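Local coordinates for putative NADPH:quinone reductase (Bacillus thuringiensis, PDB 3GMS), which is of unknown function but is probably an NADPH-dependent quinone oxidoreductase of the medium-chain dehydrogenase/reductase superfamily, at residues P16-L20 with V310-V314; M39-P43 with D119-A123; V301-L307 with G325-S331. All coordinates share one frame. Residues are numbered along the deposited sequence.

Overall arrangement
All three contacts belong to the GroES-like half of the molecule, and none lies on the six-stranded parallel sheet of the Rossmann-type nucleotide-binding half. Contact 3 pairs strands 301-306 and 326-330, and helix 310-318, which links them, supplies one partner of contact 1. Contact 2 starts from strand 34-43, the antiparallel neighbour of 326-330. Contacts 2 and 3 have centres about 9 Å apart and contacts 1 and 3 about 13 Å, both pairs touching; contacts 1 and 2 have centres about 19 Å and nearest atoms about 8 Å apart, without touching. Along the chain, contact 2 is nested inside the loop closed by contact 1, while contact 3 crosses contact 1, so the C-terminal chain returns to complete the N-terminal GroES-like domain.

Contact 1: P16-L20 with V310-V314; sequences PKDVL and VKAAV
A short helical turn, P16-V19, packs against the start of helix 310-318, with K17 and K311 the closest CA pair, 5.9 Å apart. The turn closes on itself through V19 N and L20 N, which lie 3.2 and 3.1 Å from P16 O; L20 then leaves helical angles (phi/psi -73/132) and leads into strand 20-26. On the other side the helix is regular, V314 N donating to V310 O at 2.8 Å.

One hydrogen bond joins the segments. K311, with chi1 m and the rest of its chain extended (ttt), reaches across so that NZ donates to K17 O at 2.9 Å; on the way its CE passes 3.1 Å from L20 O. The side chain of K17 itself (chi1 p) leads off elsewhere.

In the fold, this contact sets the N-terminal beta hairpin, strands 4-10 and 20-26, against the helix of the C-terminal beta-alpha-beta crossover; I8 and F10 of the hairpin also touch L20.

The apolar part lies deeper. L20 (mt) points its CA-CB bond at the helix and puts CD1 4.2 Å from both V310 CG2 and V314 CG2, bridging residues one turn apart. V314 (chi1 t) also brings CG1 to 3.9 Å from P16 CB, whose ring is C-gamma exo.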
# COMPACT_ATOMS: atom_id res chain seq x y z
N PRO A 16 13.87 13.18 -2.38
CA PRO A 16 13.12 13.84 -1.30
C PRO A 16 14.04 14.64 -0.37
O PRO A 16 13.65 15.72 0.12
CB PRO A 16 12.47 12.65 -0.58
CG PRO A 16 12.26 11.64 -1.65
CD PRO A 16 13.54 11.75 -2.51
N LYS A 17 15.26 14.17 -0.15
CA LYS A 17 16.18 14.94 0.72
C LYS A 17 16.48 16.37 0.20
O LYS A 17 16.80 17.28 0.98
CB LYS A 17 17.49 14.18 0.93
CG LYS A 17 18.47 14.29 -0.26
CD LYS A 17 19.36 13.06 -0.38
CE LYS A 17 20.40 13.03 0.71
NZ LYS A 17 20.93 11.65 0.92
N ASP A 18 16.39 16.55 -1.11
CA ASP A 18 16.67 17.85 -1.76
C ASP A 18 15.44 18.75 -1.84
O ASP A 18 15.57 19.97 -1.78
CB ASP A 18 17.28 17.64 -3.15
CG ASP A 18 18.65 16.99 -3.08
OD1 ASP A 18 19.41 17.38 -2.18
OD2 ASP A 18 18.97 16.11 -3.91
N VAL A 19 14.24 18.16 -1.94
CA VAL A 19 13.06 18.96 -2.32
C VAL A 19 11.99 19.16 -1.26
O VAL A 19 11.21 20.10 -1.37
CB VAL A 19 12.43 18.47 -3.65
CG1 VAL A 19 13.46 18.59 -4.82
CG2 VAL A 19 11.95 17.01 -3.53
N LEU A 20 11.97 18.33 -0.22
CA LEU A 20 10.95 18.45 0.81
C LEU A 20 11.19 19.68 1.68
O LEU A 20 12.31 19.92 2.14
CB LEU A 20 10.86 17.18 1.67
CG LEU A 20 10.34 15.93 0.96
CD1 LEU A 20 10.41 14.71 1.83
CD2 LEU A 20 8.90 16.14 0.47
N VAL A 310 10.78 15.39 8.94
CA VAL A 310 10.52 14.48 7.80
C VAL A 310 11.78 14.07 7.06
O VAL A 310 11.95 12.90 6.68
CB VAL A 310 9.46 15.11 6.84
CG1 VAL A 310 10.01 16.43 6.25
CG2 VAL A 310 9.07 14.13 5.72
N LYS A 311 12.72 15.00 6.86
CA LYS A 311 13.91 14.60 6.12
C LYS A 311 14.66 13.45 6.78
O LYS A 311 15.07 12.52 6.11
CB LYS A 311 14.85 15.77 5.87
CG LYS A 311 14.27 16.73 4.83
CD LYS A 311 15.26 17.86 4.56
CE LYS A 311 14.88 18.61 3.30
NZ LYS A 311 16.02 19.45 2.79
N ALA A 312 14.80 13.51 8.10
CA ALA A 312 15.51 12.43 8.84
C ALA A 312 14.73 11.13 8.69
O ALA A 312 15.29 10.06 8.48
CB ALA A 312 15.67 12.79 10.31
N ALA A 313 13.42 11.24 8.78
CA ALA A 313 12.56 10.06 8.68
C ALA A 313 12.67 9.38 7.32
O ALA A 313 12.77 8.16 7.21
CB ALA A 313 11.09 10.45 9.00
N VAL A 314 12.68 10.19 6.27
CA VAL A 314 12.75 9.66 4.92
C VAL A 314 14.08 8.97 4.70
O VAL A 314 14.10 7.88 4.14
CB VAL A 314 12.39 10.73 3.84
CG1 VAL A 314 12.71 10.21 2.46
CG2 VAL A 314 10.90 11.06 3.95

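Contact 2: M39-P43 with D119-A123; sequences MLVRP and DFTAA
Strand residues M39-P43, in the mixed sheet of the GroES-like domain, lie beside the short helix 119-122 packed on that sheet, and side chains alone make the contact apart from one carbonyl: no hydrogen bond crosses. The helical turn is held by A123 N donating to D119 O at 2.8 Å. On the strand, L40 departs from extended angles (phi/psi -107/-52) where L40 and V41 together face V71, a classic beta bulge; the bulge lets two successive residues both aim their CA-CB bonds at the helix.

V41 is the central side chain. In rotamer t it places CG1 3.7 Å from A123 CB and equally 3.7 Å from F120 CD1, while CG2 sits over one face of the F120 ring, 4.2 Å from its centroid and 19° off the normal, a CH-pi contact. F120 (chi1 m, chi2 -93°) leaves the helix sideways and swings its ring back over the valine. D119 (chi1 m) lays CB 3.9 Å from V41 CG2 and brings OD1 to 3.9 Å from CD1 of L40 (mt). The D119 carboxylate finds its polar partners elsewhere: a hydrogen bond to Y332 and a salt bridge to R89. At the far end P43, puckered C-gamma endo, sets CD 3.1 Å from A123 O and 4.2 Å from A123 CB.

R42 points away from the helix. Strand 71-77 flanks 39-43 through V71; strand 326-330 and the following S331 pair antiparallel with it, L329 bonding to R42 and S331 to L40 through the backbone, and F328 meets F120 edge-to-face.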
# COMPACT_ATOMS: atom_id res chain seq x y z
N MET A 39 -4.50 15.72 11.73
CA MET A 39 -3.77 14.42 11.65
C MET A 39 -3.03 14.05 12.94
O MET A 39 -2.48 14.91 13.64
CB MET A 39 -2.78 14.46 10.49
CG MET A 39 -3.46 14.60 9.07
SD MET A 39 -4.81 13.44 8.74
CE MET A 39 -3.78 11.94 8.51
N LEU A 40 -3.00 12.75 13.24
CA LEU A 40 -2.30 12.22 14.39
C LEU A 40 -1.07 11.52 13.87
O LEU A 40 0.04 11.86 14.29
CB LEU A 40 -3.17 11.22 15.14
CG LEU A 40 -4.45 11.84 15.73
CD1 LEU A 40 -5.43 10.76 16.17
CD2 LEU A 40 -4.08 12.69 16.95
N VAL A 41 -1.27 10.61 12.91
CA VAL A 41 -0.17 9.69 12.53
C VAL A 41 -0.29 9.38 11.04
O VAL A 41 -1.37 9.07 10.54
CB VAL A 41 -0.24 8.36 13.31
CG1 VAL A 41 0.83 7.33 12.81
CG2 VAL A 41 -0.14 8.57 14.82
N ARG A 42 0.83 9.45 10.31
CA ARG A 42 0.84 8.87 8.93
C ARG A 42 2.08 7.99 8.79
O ARG A 42 3.13 8.36 9.32
CB ARG A 42 0.95 9.94 7.80
CG ARG A 42 0.28 11.27 8.08
CD ARG A 42 1.24 12.19 8.81
NE ARG A 42 0.73 13.54 9.12
CZ ARG A 42 0.93 14.18 10.27
NH1 ARG A 42 1.56 13.61 11.30
NH2 ARG A 42 0.44 15.41 10.42
N PRO A 43 1.98 6.89 8.02
CA PRO A 43 3.17 6.10 7.72
C PRO A 43 3.95 6.83 6.62
O PRO A 43 3.39 7.65 5.88
CB PRO A 43 2.57 4.79 7.18
CG PRO A 43 1.39 5.29 6.32
CD PRO A 43 0.81 6.44 7.23
N ASP A 119 -4.05 4.06 16.73
CA ASP A 119 -3.68 5.00 15.64
C ASP A 119 -2.66 4.41 14.65
O ASP A 119 -2.73 4.67 13.45
CB ASP A 119 -3.01 6.26 16.20
CG ASP A 119 -3.92 7.07 17.11
OD1 ASP A 119 -5.16 6.99 17.02
OD2 ASP A 119 -3.36 7.80 17.93
N PHE A 120 -1.70 3.63 15.13
CA PHE A 120 -0.65 3.15 14.23
C PHE A 120 -1.10 2.02 13.31
O PHE A 120 -0.74 1.94 12.13
CB PHE A 120 0.61 2.79 15.03
CG PHE A 120 1.25 3.98 15.65
CD1 PHE A 120 2.27 4.66 14.97
CD2 PHE A 120 0.80 4.44 16.90
CE1 PHE A 120 2.87 5.81 15.55
CE2 PHE A 120 1.40 5.57 17.50
CZ PHE A 120 2.45 6.26 16.82
N THR A 121 -2.01 1.20 13.84
CA THR A 121 -2.68 0.21 13.01
C THR A 121 -3.58 0.92 12.01
O THR A 121 -3.55 0.62 10.81
CB THR A 121 -3.47 -0.76 13.93
OG1 THR A 121 -2.53 -1.43 14.77
CG2 THR A 121 -4.23 -1.80 13.08
N ALA A 122 -4.41 1.87 12.48
CA ALA A 122 -5.28 2.61 11.59
C ALA A 122 -4.53 3.33 10.47
O ALA A 122 -4.97 3.37 9.30
CB ALA A 122 -6.13 3.63 12.40
N ALA A 123 -3.38 3.86 10.81
CA ALA A 123 -2.59 4.62 9.87
C ALA A 123 -2.04 3.75 8.70
O ALA A 123 -1.41 4.29 7.76
CB ALA A 123 -1.44 5.32 10.63

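Contact 3: V301-L307 with G325-S331; sequences VHSTYEL and GKVFLTS
Strands 301-306 and 326-330 run parallel, their axes 4.5 Å apart at closest and inclined at 27°, as the two strands of a beta-alpha-beta unit whose crossover is helix 310-318. T304 pairs with F328 and Y305 with L329.

The backbone ladder begins with H302 N donating to K326 O (2.9 Å). F328 N then donates to S303 O (3.0 Å), Y305 N to F328 O (2.9 Å) and T330 N to Y305 O (2.7 Å); a weak bond from L307 N to T330 O (3.5 Å) closes it. H302 is kinked (phi/psi -75/-56), and G325 opposite has angles, 113/167, that suit glycine.

Several polar side chains are satisfied. H302 ND1 and S303 OG (chi1 p) share a 2.8 Å hydrogen bond, and a water joins E306 OE2 (2.4 Å) to T330 OG1 (2.6 Å). Outside the two segments, K326 NZ hydrogen-bonds to N45 OD1 and S331 OG to R42 NH1.

On the helix-facing side Y305 CD2 touches V327 CG1 at 3.8 Å and Y305 CB touches L329 CD2 at 4.2 Å. On the other, V301 CG1 lies 3.8 Å from F328 CD2. The pairing thus rests on main-chain bonds, with an apolar layer beneath the crossover helix.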
# COMPACT_ATOMS: atom_id res chain seq x y z
N VAL A 301 5.78 -0.90 14.75
CA VAL A 301 6.40 0.39 14.59
C VAL A 301 7.94 0.31 14.63
O VAL A 301 8.50 -0.15 15.64
CB VAL A 301 5.93 1.37 15.69
CG1 VAL A 301 6.47 2.75 15.44
CG2 VAL A 301 4.38 1.43 15.70
N HIS A 302 8.59 0.78 13.57
CA HIS A 302 10.06 0.96 13.54
C HIS A 302 10.51 2.18 14.35
O HIS A 302 11.34 2.07 15.25
CB HIS A 302 10.57 1.08 12.09
CG HIS A 302 12.07 1.26 11.96
ND1 HIS A 302 12.70 2.48 12.11
CD2 HIS A 302 13.05 0.37 11.67
CE1 HIS A 302 14.00 2.33 11.93
NE2 HIS A 302 14.24 1.06 11.66
N SER A 303 9.97 3.35 14.03
CA SER A 303 10.37 4.59 14.68
C SER A 303 9.35 5.65 14.33
O SER A 303 8.54 5.44 13.40
CB SER A 303 11.80 5.02 14.27
OG SER A 303 12.00 5.10 12.86
N THR A 304 9.38 6.75 15.08
CA THR A 304 8.41 7.85 14.98
C THR A 304 9.12 9.21 14.97
O THR A 304 10.12 9.42 15.72
CB THR A 304 7.40 7.79 16.15
OG1 THR A 304 8.09 7.84 17.42
CG2 THR A 304 6.57 6.50 16.07
N TYR A 305 8.60 10.13 14.14
CA TYR A 305 9.23 11.44 13.96
C TYR A 305 8.13 12.45 13.87
O TYR A 305 7.05 12.18 13.29
CB TYR A 305 10.00 11.47 12.63
CG TYR A 305 11.23 10.61 12.66
CD1 TYR A 305 12.45 11.17 13.03
CD2 TYR A 305 11.19 9.24 12.35
CE1 TYR A 305 13.59 10.40 13.07
CE2 TYR A 305 12.35 8.44 12.42
CZ TYR A 305 13.55 9.07 12.77
OH TYR A 305 14.75 8.39 12.85
N GLU A 306 8.40 13.63 14.41
CA GLU A 306 7.49 14.73 14.22
C GLU A 306 7.54 15.20 12.77
O GLU A 306 8.58 15.11 12.10
CB GLU A 306 7.84 15.86 15.19
CG GLU A 306 7.76 15.40 16.63
CD GLU A 306 6.33 15.38 17.12
OE1 GLU A 306 5.53 16.20 16.63
OE2 GLU A 306 6.03 14.55 18.00
N LEU A 307 6.42 15.72 12.30
CA LEU A 307 6.32 16.24 10.94
C LEU A 307 7.56 17.10 10.52
O LEU A 307 8.09 16.87 9.43
CB LEU A 307 4.98 16.97 10.78
CG LEU A 307 4.36 17.16 9.40
CD1 LEU A 307 4.10 15.85 8.68
CD2 LEU A 307 3.10 17.99 9.59
N GLY A 325 9.96 -2.92 10.01
CA GLY A 325 8.89 -2.09 10.55
C GLY A 325 8.65 -0.79 9.83
O GLY A 325 9.47 -0.35 9.03
N LYS A 326 7.53 -0.17 10.16
CA LYS A 326 7.08 1.06 9.53
C LYS A 326 7.54 2.34 10.27
O LYS A 326 7.47 2.40 11.48
CB LYS A 326 5.55 1.00 9.52
CG LYS A 326 4.91 1.99 8.60
CD LYS A 326 5.18 1.67 7.12
CE LYS A 326 4.26 0.61 6.58
NZ LYS A 326 4.41 0.54 5.11
N VAL A 327 8.03 3.34 9.52
CA VAL A 327 8.39 4.61 10.09
C VAL A 327 7.17 5.53 9.99
O VAL A 327 6.48 5.51 8.98
CB VAL A 327 9.56 5.24 9.31
CG1 VAL A 327 9.94 6.62 9.91
CG2 VAL A 327 10.77 4.27 9.34
N PHE A 328 6.88 6.30 11.02
CA PHE A 328 5.72 7.20 11.00
C PHE A 328 6.06 8.64 11.28
O PHE A 328 7.02 8.93 12.03
CB PHE A 328 4.70 6.76 12.07
CG PHE A 328 4.14 5.38 11.86
CD1 PHE A 328 2.90 5.21 11.21
CD2 PHE A 328 4.80 4.25 12.34
CE1 PHE A 328 2.39 3.93 11.03
CE2 PHE A 328 4.29 2.95 12.13
CZ PHE A 328 3.07 2.80 11.49
N LEU A 329 5.19 9.52 10.76
CA LEU A 329 5.22 10.96 11.05
C LEU A 329 4.10 11.26 11.98
O LEU A 329 2.94 10.98 11.65
CB LEU A 329 5.03 11.77 9.77
CG LEU A 329 6.19 11.68 8.76
CD1 LEU A 329 5.80 12.21 7.37
CD2 LEU A 329 7.56 12.30 9.27
N THR A 330 4.42 11.78 13.17
CA THR A 330 3.38 11.86 14.18
C THR A 330 3.17 13.33 14.55
O THR A 330 4.07 14.16 14.34
CB THR A 330 3.72 11.01 15.45
OG1 THR A 330 4.90 11.56 16.07
CG2 THR A 330 3.94 9.52 15.12
N SER A 331 1.99 13.64 15.07
CA SER A 331 1.65 15.03 15.38
C SER A 331 0.84 15.15 16.66
O SER A 331 -0.13 15.88 16.70
CB SER A 331 0.86 15.65 14.22
OG SER A 331 1.68 15.92 13.10
O HOH W 1 4.05 13.11 18.03